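Local atomic coordinates of tyrosyl-DNA phosphodiesterase 2 (Danio rerio, PDB entry 4F1H), a protein that belongs to the endonuclease/exonuclease/phosphatase family, with a DNase I-like fold, and is modelled with bound DNA and magnesium. Residues 186-189 with 190-193; 202-205 with 206-209; 235-239 with 240-244. All coordinates share one frame; numbering follows the deposited sequence. Where two conformers were deposited one is given.

Overall arrangement
The three contacts lie on the DNA-binding side of the DNase I-like fold. Contact 1 and contact 3 are closest, their centres about 9 Å apart, and contact 2 is about 13 Å from the first and 14 Å from the third. Contacts 1 and 2 share a sheet through strands 187-188 and 202-211. Asp206 OD2 ties all three together: it probably takes hydrogen bonds from Thr186 OG1 at 2.6 Å and from His241 ND1 at 2.7 Å. Asn192 ND2 of contact 1 probably bonds Ser239 O at 2.8 Å. Contact 3 is nearest the metal, with the side chain of Asp240 about 5 Å from the magnesium ion.

Contact 1: residues 186-189 with 190-193; sequences TWDT and KANS. With nucleotides of chain A.
Asp188 folds its carboxylate over the turn that follows it and meets the backbone of Lys190 and Ala191, making an Asx motif at the end of short strand 187-188. With CG anti to the backbone N (chi1 -180°), OD1 is carried forward along the chain. Ala191 N donates to Asp188 OD1 at 2.9 Å, reaching it from well above the carboxylate plane, and Lys190 N adds a weak, more bent bond to Asp188 OD1 at 3.0 Å. The main chain closes the same turn: Asn192 N bonds Asp188 O at 2.9 Å. One residue thus holds three successive amides, and residues 189-191 follow a single right-handed helical turn.

The tight part is built on Asp188 and Asn192, both buried. Asp188 OD2 is taken up by a salt bridge to Arg202, and Asn192 turns its amide away from the turn, its ND2 bonding Ser239 and its OD1 the backbone of Asn194. Thr189 OG1 is likewise held by the loop ahead, at Ser201 N and Tyr199 O. The solvent side is looser. Ala191 lies there with Lys190, its methyl against the carboxylate, CB 3.6 Å from Asp188 CG; Lys190 gives only its backbone and CB to the turn, and the rest of its chain runs outward to an exposed amine.

Upstream, the strand carries a classic beta bulge at Thr186 and Trp187, opposite Cys203 of strand 202-211. Trp187 directs its indole to the DNA, with NE1 bonded to Asp240. Its ring bridges two sugars: NE1 is 3.8 Å from C5' of DT1 of chain A, and CZ3 is 3.5 Å from C5' of DG2 of chain A.

Contact 2: residues 202-205 with 206-209; sequences RCRF and DRIF. With nucleotides of chain A.
Two arginines lie one on the other: the guanidinium of Arg204 sits flat against that of Arg207, centres 3.7 Å apart and planes only 19° from parallel. The nearest nitrogens, Arg204 NH2 and Arg207 NH1, are 3.3 Å apart, both of them donors. Such a stack of like charges is probably made tolerable by nearby acids: Arg204 NH1 has a salt bridge to Asp172 and Arg207 NH2 one to Asp157.

What holds Arg207 in place is a backbone oxygen. Arg207 reaches back side-on, and NE bonds Arg204 O at 2.9 Å while NH2 bonds Arg204 O at 3.3 Å, the acceptor lying in the guanidinium plane. Arg204 comes across this chain at about a right angle, its bend at chi3 (73°) laying the flat end over its neighbour. At its edge a water accepts from Arg204 NH1 at 2.8 Å and donates to Asp206 O at 2.8 Å.

All this happens where strand 202-211 of the DNase I-like sandwich is interrupted, at Arg204 and Phe205, before it resumes at Asp206. Just ahead of the break the strand meets DNA. Arg202 N gives a nearly straight hydrogen bond to O4' of DC3 of chain A at 2.9 Å, and Cys203 SG lies 3.6 Å from O5' of DC3 of chain A.

Contact 3: residues 235-239 with 240-244; sequences GRYTS and DHWGI. With nucleotides of chain A.
Tyr237 and Trp242 share a first torsion, each with CG anti to its carbonyl carbon (chi1 -63° and -56°), and this lets their rings meet across the bend between them. The result is a T-shaped pair: the six-membered ring of Trp242 presents its edge to one face of Tyr237, planes at 81°. The touch falls toward the rim, where Trp242 CZ3 comes within 3.8 Å of Tyr237 CD1.

Between the two aromatics the chain carries Ser-Asp-His, a sequence found in this family at the active site. Ser239 swings OG forward, opposite its own N, and His241 N meets it almost head-on, bonding Ser239 OG at 3.1 Å. That is an ST turn, and Ser239 OG is also bonded to the backbone oxygen of Asn10 on strand 4-10. A water accepts from Ser239 N at 3.0 Å on the way round.

The side chain of Asp240 lies about 5 Å from the magnesium ion. His241 points to the DNA instead: NE2 donates to OP1 of DT1 of chain A at 2.8 Å, with the phosphorus in the plane of the ring, while ND1 is bonded to Asp206. Gripped at both nitrogens, the imidazole has its rotation settled, and the turn at Ser239 fixes the backbone from which it meets the phosphate.

Contact 1: residues 186-189 with 190-193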
loop_
_atom_site.group_PDB
_atom_site.type_symbol
_atom_site.label_atom_id
_atom_site.label_comp_id
_atom_site.label_asym_id
_atom_site.label_seq_id
_atom_site.Cartn_x
_atom_site.Cartn_y
_atom_site.Cartn_z
ATOM N N THR B 186 -3.637 2.711 -16.956
ATOM C CA THR B 186 -4.867 3.404 -17.376
ATOM C C THR B 186 -4.626 4.889 -17.631
ATOM O O THR B 186 -5.466 5.605 -18.195
ATOM C CB THR B 186 -6.017 3.248 -16.350
ATOM O OG1 THR B 186 -5.710 3.994 -15.158
ATOM C CG2 THR B 186 -6.290 1.770 -15.962
ATOM N N TRP B 187 -3.449 5.369 -17.239
ATOM C CA TRP B 187 -3.046 6.757 -17.559
ATOM C C TRP B 187 -1.588 6.639 -17.997
ATOM O O TRP B 187 -0.723 6.351 -17.170
ATOM C CB TRP B 187 -3.171 7.630 -16.286
ATOM C CG TRP B 187 -3.034 9.115 -16.550
ATOM C CD1 TRP B 187 -4.011 9.991 -16.997
ATOM C CD2 TRP B 187 -1.845 9.881 -16.406
ATOM N NE1 TRP B 187 -3.480 11.273 -17.097
ATOM C CE2 TRP B 187 -2.149 11.213 -16.754
ATOM C CE3 TRP B 187 -0.543 9.560 -16.003
ATOM C CZ2 TRP B 187 -1.195 12.228 -16.707
ATOM C CZ3 TRP B 187 0.406 10.569 -15.958
ATOM C CH2 TRP B 187 0.069 11.887 -16.296
ATOM N N ASP B 188 -1.316 6.842 -19.290
ATOM C CA ASP B 188 -0.026 6.412 -19.888
ATOM C C ASP B 188 0.399 7.476 -20.867
ATOM O O ASP B 188 -0.204 7.620 -21.948
ATOM C CB ASP B 188 -0.288 5.105 -20.612
ATOM C CG ASP B 188 0.948 4.518 -21.279
ATOM O OD1 ASP B 188 1.841 5.270 -21.680
ATOM O OD2 ASP B 188 0.997 3.272 -21.453
ATOM N N THR B 189 1.395 8.288 -20.476
ATOM C CA THR B 189 1.720 9.435 -21.312
ATOM C C THR B 189 2.558 9.045 -22.552
ATOM O O THR B 189 2.760 9.867 -23.448
ATOM C CB THR B 189 2.479 10.502 -20.548
ATOM O OG1 THR B 189 3.714 9.943 -20.081
ATOM C CG2 THR B 189 1.667 10.995 -19.360
ATOM N N LYS B 190 3.062 7.819 -22.595
ATOM C CA LYS B 190 3.728 7.334 -23.806
ATOM C C LYS B 190 2.713 6.931 -24.884
ATOM O O LYS B 190 2.864 7.243 -26.082
ATOM C CB LYS B 190 4.613 6.139 -23.449
ATOM C CG LYS B 190 5.547 5.670 -24.577
ATOM C CD LYS B 190 6.518 4.609 -24.060
ATOM C CE LYS B 190 7.469 4.113 -25.149
ATOM N NZ LYS B 190 8.682 4.972 -25.287
ATOM N N ALA B 191 1.654 6.254 -24.450
ATOM C CA ALA B 191 0.659 5.707 -25.361
ATOM C C ALA B 191 -0.452 6.686 -25.680
ATOM O O ALA B 191 -1.123 6.545 -26.714
ATOM C CB ALA B 191 0.077 4.438 -24.782
ATOM N N ASN B 192 -0.659 7.661 -24.791
ATOM C CA ASN B 192 -1.713 8.680 -24.924
ATOM C C ASN B 192 -1.087 10.088 -25.052
ATOM O O ASN B 192 -0.361 10.540 -24.152
ATOM C CB ASN B 192 -2.661 8.615 -23.692
ATOM C CG ASN B 192 -3.919 9.468 -23.867
ATOM O OD1 ASN B 192 -3.851 10.663 -24.193
ATOM N ND2 ASN B 192 -5.077 8.869 -23.644
ATOM N N SER B 193 -1.392 10.779 -26.147
ATOM C CA SER B 193 -0.742 12.060 -26.457
ATOM C C SER B 193 -1.625 13.274 -26.167
ATOM O O SER B 193 -1.304 14.415 -26.573
ATOM C CB SER B 193 -0.306 12.065 -27.927
ATOM O OG SER B 193 -1.430 11.761 -28.759
ATOM O OP3 DT A 1 -6.861 13.161 -11.438
ATOM P P DT A 1 -6.133 12.598 -12.619
ATOM O OP1 DT A 1 -6.801 12.722 -13.905
ATOM O OP2 DT A 1 -5.881 11.121 -12.473
ATOM O "O5'" DT A 1 -4.701 13.277 -12.608
ATOM C "C5'" DT A 1 -3.901 13.153 -13.795
ATOM C "C4'" DT A 1 -2.628 13.932 -13.534
ATOM O "O4'" DT A 1 -2.982 15.338 -13.644
ATOM C "C3'" DT A 1 -1.993 13.733 -12.153
ATOM O "O3'" DT A 1 -0.567 13.900 -12.271
ATOM C "C2'" DT A 1 -2.574 14.881 -11.331
ATOM C "C1'" DT A 1 -2.646 15.978 -12.394
ATOM N N1 DT A 1 -3.630 17.056 -12.083
ATOM C C2 DT A 1 -3.149 18.339 -11.908
ATOM O O2 DT A 1 -1.945 18.630 -11.980
ATOM N N3 DT A 1 -4.118 19.263 -11.619
ATOM C C4 DT A 1 -5.490 19.062 -11.503
ATOM O O4 DT A 1 -6.274 19.995 -11.247
ATOM C C5 DT A 1 -5.908 17.685 -11.705
ATOM C C7 DT A 1 -7.351 17.305 -11.569
ATOM C C6 DT A 1 -4.986 16.752 -11.986
ATOM P P DG A 2 0.409 13.359 -11.138
ATOM O OP1 DG A 2 -0.183 12.131 -10.541
ATOM O OP2 DG A 2 0.844 14.508 -10.259
ATOM O "O5'" DG A 2 1.745 13.012 -11.947
ATOM C "C5'" DG A 2 1.644 12.032 -12.976
ATOM C "C4'" DG A 2 2.988 11.334 -13.033
ATOM O "O4'" DG A 2 3.947 12.230 -13.672
ATOM C "C3'" DG A 2 3.598 10.903 -11.708
ATOM O "O3'" DG A 2 3.991 9.546 -11.937
ATOM C "C2'" DG A 2 4.819 11.817 -11.556
ATOM C "C1'" DG A 2 5.185 12.059 -13.016
ATOM N N9 DG A 2 5.929 13.285 -13.280
ATOM C C8 DG A 2 5.554 14.605 -13.013
ATOM N N7 DG A 2 6.471 15.487 -13.403
ATOM C C5 DG A 2 7.498 14.674 -13.948
ATOM C C6 DG A 2 8.758 15.021 -14.518
ATOM O O6 DG A 2 9.215 16.152 -14.676
ATOM N N1 DG A 2 9.493 13.914 -14.948
ATOM C C2 DG A 2 9.041 12.611 -14.848
ATOM N N2 DG A 2 9.855 11.639 -15.300
ATOM N N3 DG A 2 7.880 12.267 -14.290
ATOM C C4 DG A 2 7.158 13.344 -13.893
#

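Contact 2: residues 202-205 with 206-209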
loop_
_atom_site.group_PDB
_atom_site.type_symbol
_atom_site.label_atom_id
_atom_site.label_comp_id
_atom_site.label_asym_id
_atom_site.label_seq_id
_atom_site.Cartn_x
_atom_site.Cartn_y
_atom_site.Cartn_z
ATOM N N ARG B 202 3.427 5.841 -16.588
ATOM C CA ARG B 202 2.432 4.802 -16.890
ATOM C C ARG B 202 1.854 4.376 -15.544
ATOM O O ARG B 202 2.532 3.722 -14.769
ATOM C CB ARG B 202 3.095 3.596 -17.599
ATOM C CG ARG B 202 3.899 3.987 -18.855
ATOM C CD ARG B 202 4.464 2.757 -19.602
ATOM N NE ARG B 202 3.472 2.111 -20.458
ATOM C CZ ARG B 202 3.594 0.869 -20.934
ATOM N NH1 ARG B 202 4.658 0.137 -20.626
ATOM N NH2 ARG B 202 2.648 0.355 -21.715
ATOM N N CYS B 203 0.608 4.767 -15.266
ATOM C CA CYS B 203 0.025 4.660 -13.930
ATOM C C CYS B 203 -1.287 3.885 -13.943
ATOM O O CYS B 203 -2.067 3.965 -14.922
ATOM C CB CYS B 203 -0.293 6.070 -13.437
ATOM S SG CYS B 203 1.203 7.092 -13.313
ATOM N N ARG B 204 -1.532 3.114 -12.891
ATOM C CA ARG B 204 -2.793 2.373 -12.815
ATOM C C ARG B 204 -3.716 3.121 -11.843
ATOM O O ARG B 204 -3.923 2.706 -10.716
ATOM C CB ARG B 204 -2.566 0.922 -12.370
ATOM C CG ARG B 204 -3.849 0.046 -12.497
ATOM C CD ARG B 204 -3.555 -1.438 -12.291
ATOM N NE ARG B 204 -3.289 -1.779 -10.881
ATOM C CZ ARG B 204 -4.216 -2.112 -9.984
ATOM N NH1 ARG B 204 -5.516 -2.105 -10.302
ATOM N NH2 ARG B 204 -3.851 -2.436 -8.759
ATOM N N PHE B 205 -4.260 4.238 -12.309
ATOM C CA PHE B 205 -5.060 5.139 -11.452
ATOM C C PHE B 205 -6.507 4.664 -11.350
ATOM O O PHE B 205 -7.169 4.876 -10.326
ATOM C CB PHE B 205 -5.047 6.567 -12.050
ATOM C CG PHE B 205 -3.744 7.319 -11.849
ATOM C CD1 PHE B 205 -2.847 6.965 -10.826
ATOM C CD2 PHE B 205 -3.440 8.398 -12.676
ATOM C CE1 PHE B 205 -1.644 7.706 -10.659
ATOM C CE2 PHE B 205 -2.264 9.110 -12.516
ATOM C CZ PHE B 205 -1.372 8.763 -11.485
ATOM N N ASP B 206 -7.001 4.035 -12.420
ATOM C CA ASP B 206 -8.393 3.652 -12.476
ATOM C C ASP B 206 -8.488 2.223 -12.020
ATOM O O ASP B 206 -7.813 1.340 -12.580
ATOM C CB ASP B 206 -8.852 3.843 -13.916
ATOM C CG ASP B 206 -8.707 5.302 -14.328
ATOM O OD1 ASP B 206 -9.592 6.120 -13.933
ATOM O OD2 ASP B 206 -7.680 5.683 -14.943
ATOM N N ARG B 207 -9.304 1.996 -10.987
ATOM C CA ARG B 207 -9.382 0.691 -10.337
ATOM C C ARG B 207 -10.798 0.349 -9.963
ATOM O O ARG B 207 -11.625 1.243 -9.755
ATOM C CB ARG B 207 -8.508 0.625 -9.061
ATOM C CG ARG B 207 -7.042 1.063 -9.276
ATOM C CD ARG B 207 -6.182 0.803 -8.030
ATOM N NE ARG B 207 -4.816 1.191 -8.361
ATOM C CZ ARG B 207 -3.714 0.807 -7.708
ATOM N NH1 ARG B 207 -3.789 0.029 -6.627
ATOM N NH2 ARG B 207 -2.526 1.217 -8.155
ATOM N N ILE B 208 -11.072 -0.951 -9.890
ATOM C CA ILE B 208 -12.391 -1.470 -9.498
ATOM C C ILE B 208 -12.202 -2.371 -8.295
ATOM O O ILE B 208 -11.346 -3.295 -8.329
ATOM C CB ILE B 208 -12.998 -2.339 -10.614
ATOM C CG1 ILE B 208 -13.034 -1.552 -11.928
ATOM C CG2 ILE B 208 -14.369 -2.859 -10.221
ATOM C CD1 ILE B 208 -13.365 -2.443 -13.144
ATOM N N PHE B 209 -12.993 -2.127 -7.245
ATOM C CA PHE B 209 -12.994 -2.965 -6.014
ATOM C C PHE B 209 -14.320 -3.705 -5.953
ATOM O O PHE B 209 -15.380 -3.128 -6.233
ATOM C CB PHE B 209 -12.786 -2.099 -4.757
ATOM C CG PHE B 209 -11.475 -1.329 -4.747
ATOM C CD1 PHE B 209 -10.311 -1.874 -5.296
ATOM C CD2 PHE B 209 -11.431 -0.039 -4.217
ATOM C CE1 PHE B 209 -9.113 -1.149 -5.295
ATOM C CE2 PHE B 209 -10.240 0.686 -4.192
ATOM C CZ PHE B 209 -9.083 0.134 -4.755
ATOM P P DC A 3 4.379 8.564 -10.722
ATOM O OP1 DC A 3 3.337 8.642 -9.690
ATOM O OP2 DC A 3 5.817 8.803 -10.349
ATOM O "O5'" DC A 3 4.306 7.147 -11.438
ATOM C "C5'" DC A 3 5.018 7.022 -12.696
ATOM C "C4'" DC A 3 4.834 5.599 -13.151
ATOM O "O4'" DC A 3 5.398 5.415 -14.502
ATOM C "C3'" DC A 3 5.459 4.550 -12.240
ATOM O "O3'" DC A 3 4.463 3.547 -12.051
ATOM C "C2'" DC A 3 6.677 4.073 -13.056
ATOM C "C1'" DC A 3 6.154 4.207 -14.484
ATOM N N1 DC A 3 7.187 4.451 -15.523
ATOM C C2 DC A 3 7.162 3.642 -16.670
ATOM O O2 DC A 3 6.321 2.732 -16.762
ATOM N N3 DC A 3 8.093 3.880 -17.638
ATOM C C4 DC A 3 8.986 4.868 -17.470
ATOM N N4 DC A 3 9.880 5.056 -18.454
ATOM C C5 DC A 3 9.015 5.705 -16.303
ATOM C C6 DC A 3 8.090 5.466 -15.359
HETATM O O HOH W 1 -7.105 -1.334 -12.527
#

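Contact 3: residues 235-239 with 240-244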
loop_
_atom_site.group_PDB
_atom_site.type_symbol
_atom_site.label_atom_id
_atom_site.label_comp_id
_atom_site.label_asym_id
_atom_site.label_seq_id
_atom_site.Cartn_x
_atom_site.Cartn_y
_atom_site.Cartn_z
ATOM N N GLY B 235 -8.468 13.803 -34.080
ATOM C CA GLY B 235 -7.039 13.577 -33.926
ATOM C C GLY B 235 -6.584 13.535 -32.467
ATOM O O GLY B 235 -5.387 13.483 -32.177
ATOM N N ARG B 236 -7.552 13.561 -31.547
ATOM C CA ARG B 236 -7.248 13.341 -30.130
ATOM C C ARG B 236 -7.979 12.107 -29.605
ATOM O O ARG B 236 -8.953 11.648 -30.207
ATOM C CB ARG B 236 -7.661 14.560 -29.319
ATOM C CG ARG B 236 -7.040 15.856 -29.869
ATOM C CD ARG B 236 -7.254 17.011 -28.914
ATOM N NE ARG B 236 -6.330 16.983 -27.782
ATOM C CZ ARG B 236 -6.723 17.149 -26.522
ATOM N NH1 ARG B 236 -5.831 17.130 -25.525
ATOM N NH2 ARG B 236 -8.019 17.327 -26.251
ATOM N N TYR B 237 -7.511 11.604 -28.462
ATOM C CA TYR B 237 -8.202 10.526 -27.741
ATOM C C TYR B 237 -9.390 11.075 -26.972
ATOM O O TYR B 237 -9.471 12.271 -26.659
ATOM C CB TYR B 237 -7.226 9.830 -26.764
ATOM C CG TYR B 237 -6.078 9.165 -27.499
ATOM C CD1 TYR B 237 -6.262 7.932 -28.128
ATOM C CD2 TYR B 237 -4.852 9.787 -27.625
ATOM C CE1 TYR B 237 -5.232 7.337 -28.845
ATOM C CE2 TYR B 237 -3.809 9.184 -28.351
ATOM C CZ TYR B 237 -4.015 7.971 -28.943
ATOM O OH TYR B 237 -2.991 7.361 -29.665
ATOM N N THR B 238 -10.309 10.180 -26.625
ATOM C CA THR B 238 -11.494 10.588 -25.888
ATOM C C THR B 238 -11.084 11.273 -24.562
ATOM O O THR B 238 -11.693 12.290 -24.148
ATOM C CB THR B 238 -12.355 9.333 -25.588
ATOM O OG1 THR B 238 -12.840 8.790 -26.832
ATOM C CG2 THR B 238 -13.543 9.677 -24.712
ATOM N N SER B 239 -10.033 10.735 -23.937
ATOM C CA SER B 239 -9.519 11.277 -22.673
ATOM C C SER B 239 -8.035 11.038 -22.520
ATOM O O SER B 239 -7.473 10.265 -23.287
ATOM C CB SER B 239 -10.229 10.519 -21.555
ATOM O OG SER B 239 -9.834 10.991 -20.301
ATOM N N ASP B 240 -7.411 11.687 -21.528
ATOM C CA ASP B 240 -6.046 11.306 -21.187
ATOM C C ASP B 240 -5.979 9.967 -20.426
ATOM O O ASP B 240 -4.884 9.395 -20.270
ATOM C CB ASP B 240 -5.320 12.432 -20.431
ATOM C CG ASP B 240 -5.970 12.773 -19.099
ATOM O OD1 ASP B 240 -7.177 12.481 -18.877
ATOM O OD2 ASP B 240 -5.252 13.378 -18.265
ATOM N N HIS B 241 -7.131 9.485 -19.947
ATOM C CA HIS B 241 -7.230 8.147 -19.358
ATOM C C HIS B 241 -7.800 7.167 -20.359
ATOM O O HIS B 241 -8.603 7.557 -21.205
ATOM C CB HIS B 241 -8.214 8.151 -18.172
ATOM C CG HIS B 241 -7.732 8.899 -16.973
ATOM N ND1 HIS B 241 -7.445 8.261 -15.778
ATOM C CD2 HIS B 241 -7.575 10.228 -16.745
ATOM C CE1 HIS B 241 -7.093 9.164 -14.872
ATOM N NE2 HIS B 241 -7.146 10.361 -15.439
ATOM N N TRP B 242 -7.458 5.889 -20.198
ATOM C CA TRP B 242 -8.185 4.834 -20.883
ATOM C C TRP B 242 -9.399 4.487 -20.013
ATOM O O TRP B 242 -9.361 4.651 -18.779
ATOM C CB TRP B 242 -7.291 3.613 -21.043
ATOM C CG TRP B 242 -5.977 3.866 -21.763
ATOM C CD1 TRP B 242 -4.786 3.312 -21.431
ATOM C CD2 TRP B 242 -5.746 4.639 -22.954
ATOM N NE1 TRP B 242 -3.820 3.700 -22.315
ATOM C CE2 TRP B 242 -4.381 4.504 -23.271
ATOM C CE3 TRP B 242 -6.552 5.418 -23.777
ATOM C CZ2 TRP B 242 -3.800 5.152 -24.379
ATOM C CZ3 TRP B 242 -5.978 6.040 -24.880
ATOM C CH2 TRP B 242 -4.625 5.898 -25.164
ATOM N N GLY B 243 -10.501 4.060 -20.638
ATOM C CA GLY B 243 -11.632 3.589 -19.868
ATOM C C GLY B 243 -11.478 2.121 -19.531
ATOM O O GLY B 243 -10.687 1.409 -20.150
ATOM N N ILE B 244 -12.204 1.660 -18.513
ATOM C CA ILE B 244 -12.209 0.232 -18.185
ATOM C C ILE B 244 -13.588 -0.325 -18.521
ATOM O O ILE B 244 -14.600 0.214 -18.071
ATOM C CB ILE B 244 -11.965 -0.016 -16.693
ATOM C CG1 ILE B 244 -10.553 0.438 -16.301
ATOM C CG2 ILE B 244 -12.063 -1.518 -16.364
ATOM C CD1 ILE B 244 -10.296 0.391 -14.779
ATOM O OP3 DT A 1 -6.861 13.161 -11.438
ATOM P P DT A 1 -6.133 12.598 -12.619
ATOM O OP1 DT A 1 -6.801 12.722 -13.905
ATOM O OP2 DT A 1 -5.881 11.121 -12.473
ATOM O "O5'" DT A 1 -4.701 13.277 -12.608
ATOM C "C5'" DT A 1 -3.901 13.153 -13.795
ATOM C "C4'" DT A 1 -2.628 13.932 -13.534
ATOM O "O4'" DT A 1 -2.982 15.338 -13.644
ATOM C "C3'" DT A 1 -1.993 13.733 -12.153
ATOM O "O3'" DT A 1 -0.567 13.900 -12.271
ATOM C "C2'" DT A 1 -2.574 14.881 -11.331
ATOM C "C1'" DT A 1 -2.646 15.978 -12.394
ATOM N N1 DT A 1 -3.630 17.056 -12.083
ATOM C C2 DT A 1 -3.149 18.339 -11.908
ATOM O O2 DT A 1 -1.945 18.630 -11.980
ATOM N N3 DT A 1 -4.118 19.263 -11.619
ATOM C C4 DT A 1 -5.490 19.062 -11.503
ATOM O O4 DT A 1 -6.274 19.995 -11.247
ATOM C C5 DT A 1 -5.908 17.685 -11.705
ATOM C C7 DT A 1 -7.351 17.305 -11.569
ATOM C C6 DT A 1 -4.986 16.752 -11.986
HETATM O O HOH W 2 -9.265 7.808 -24.245
#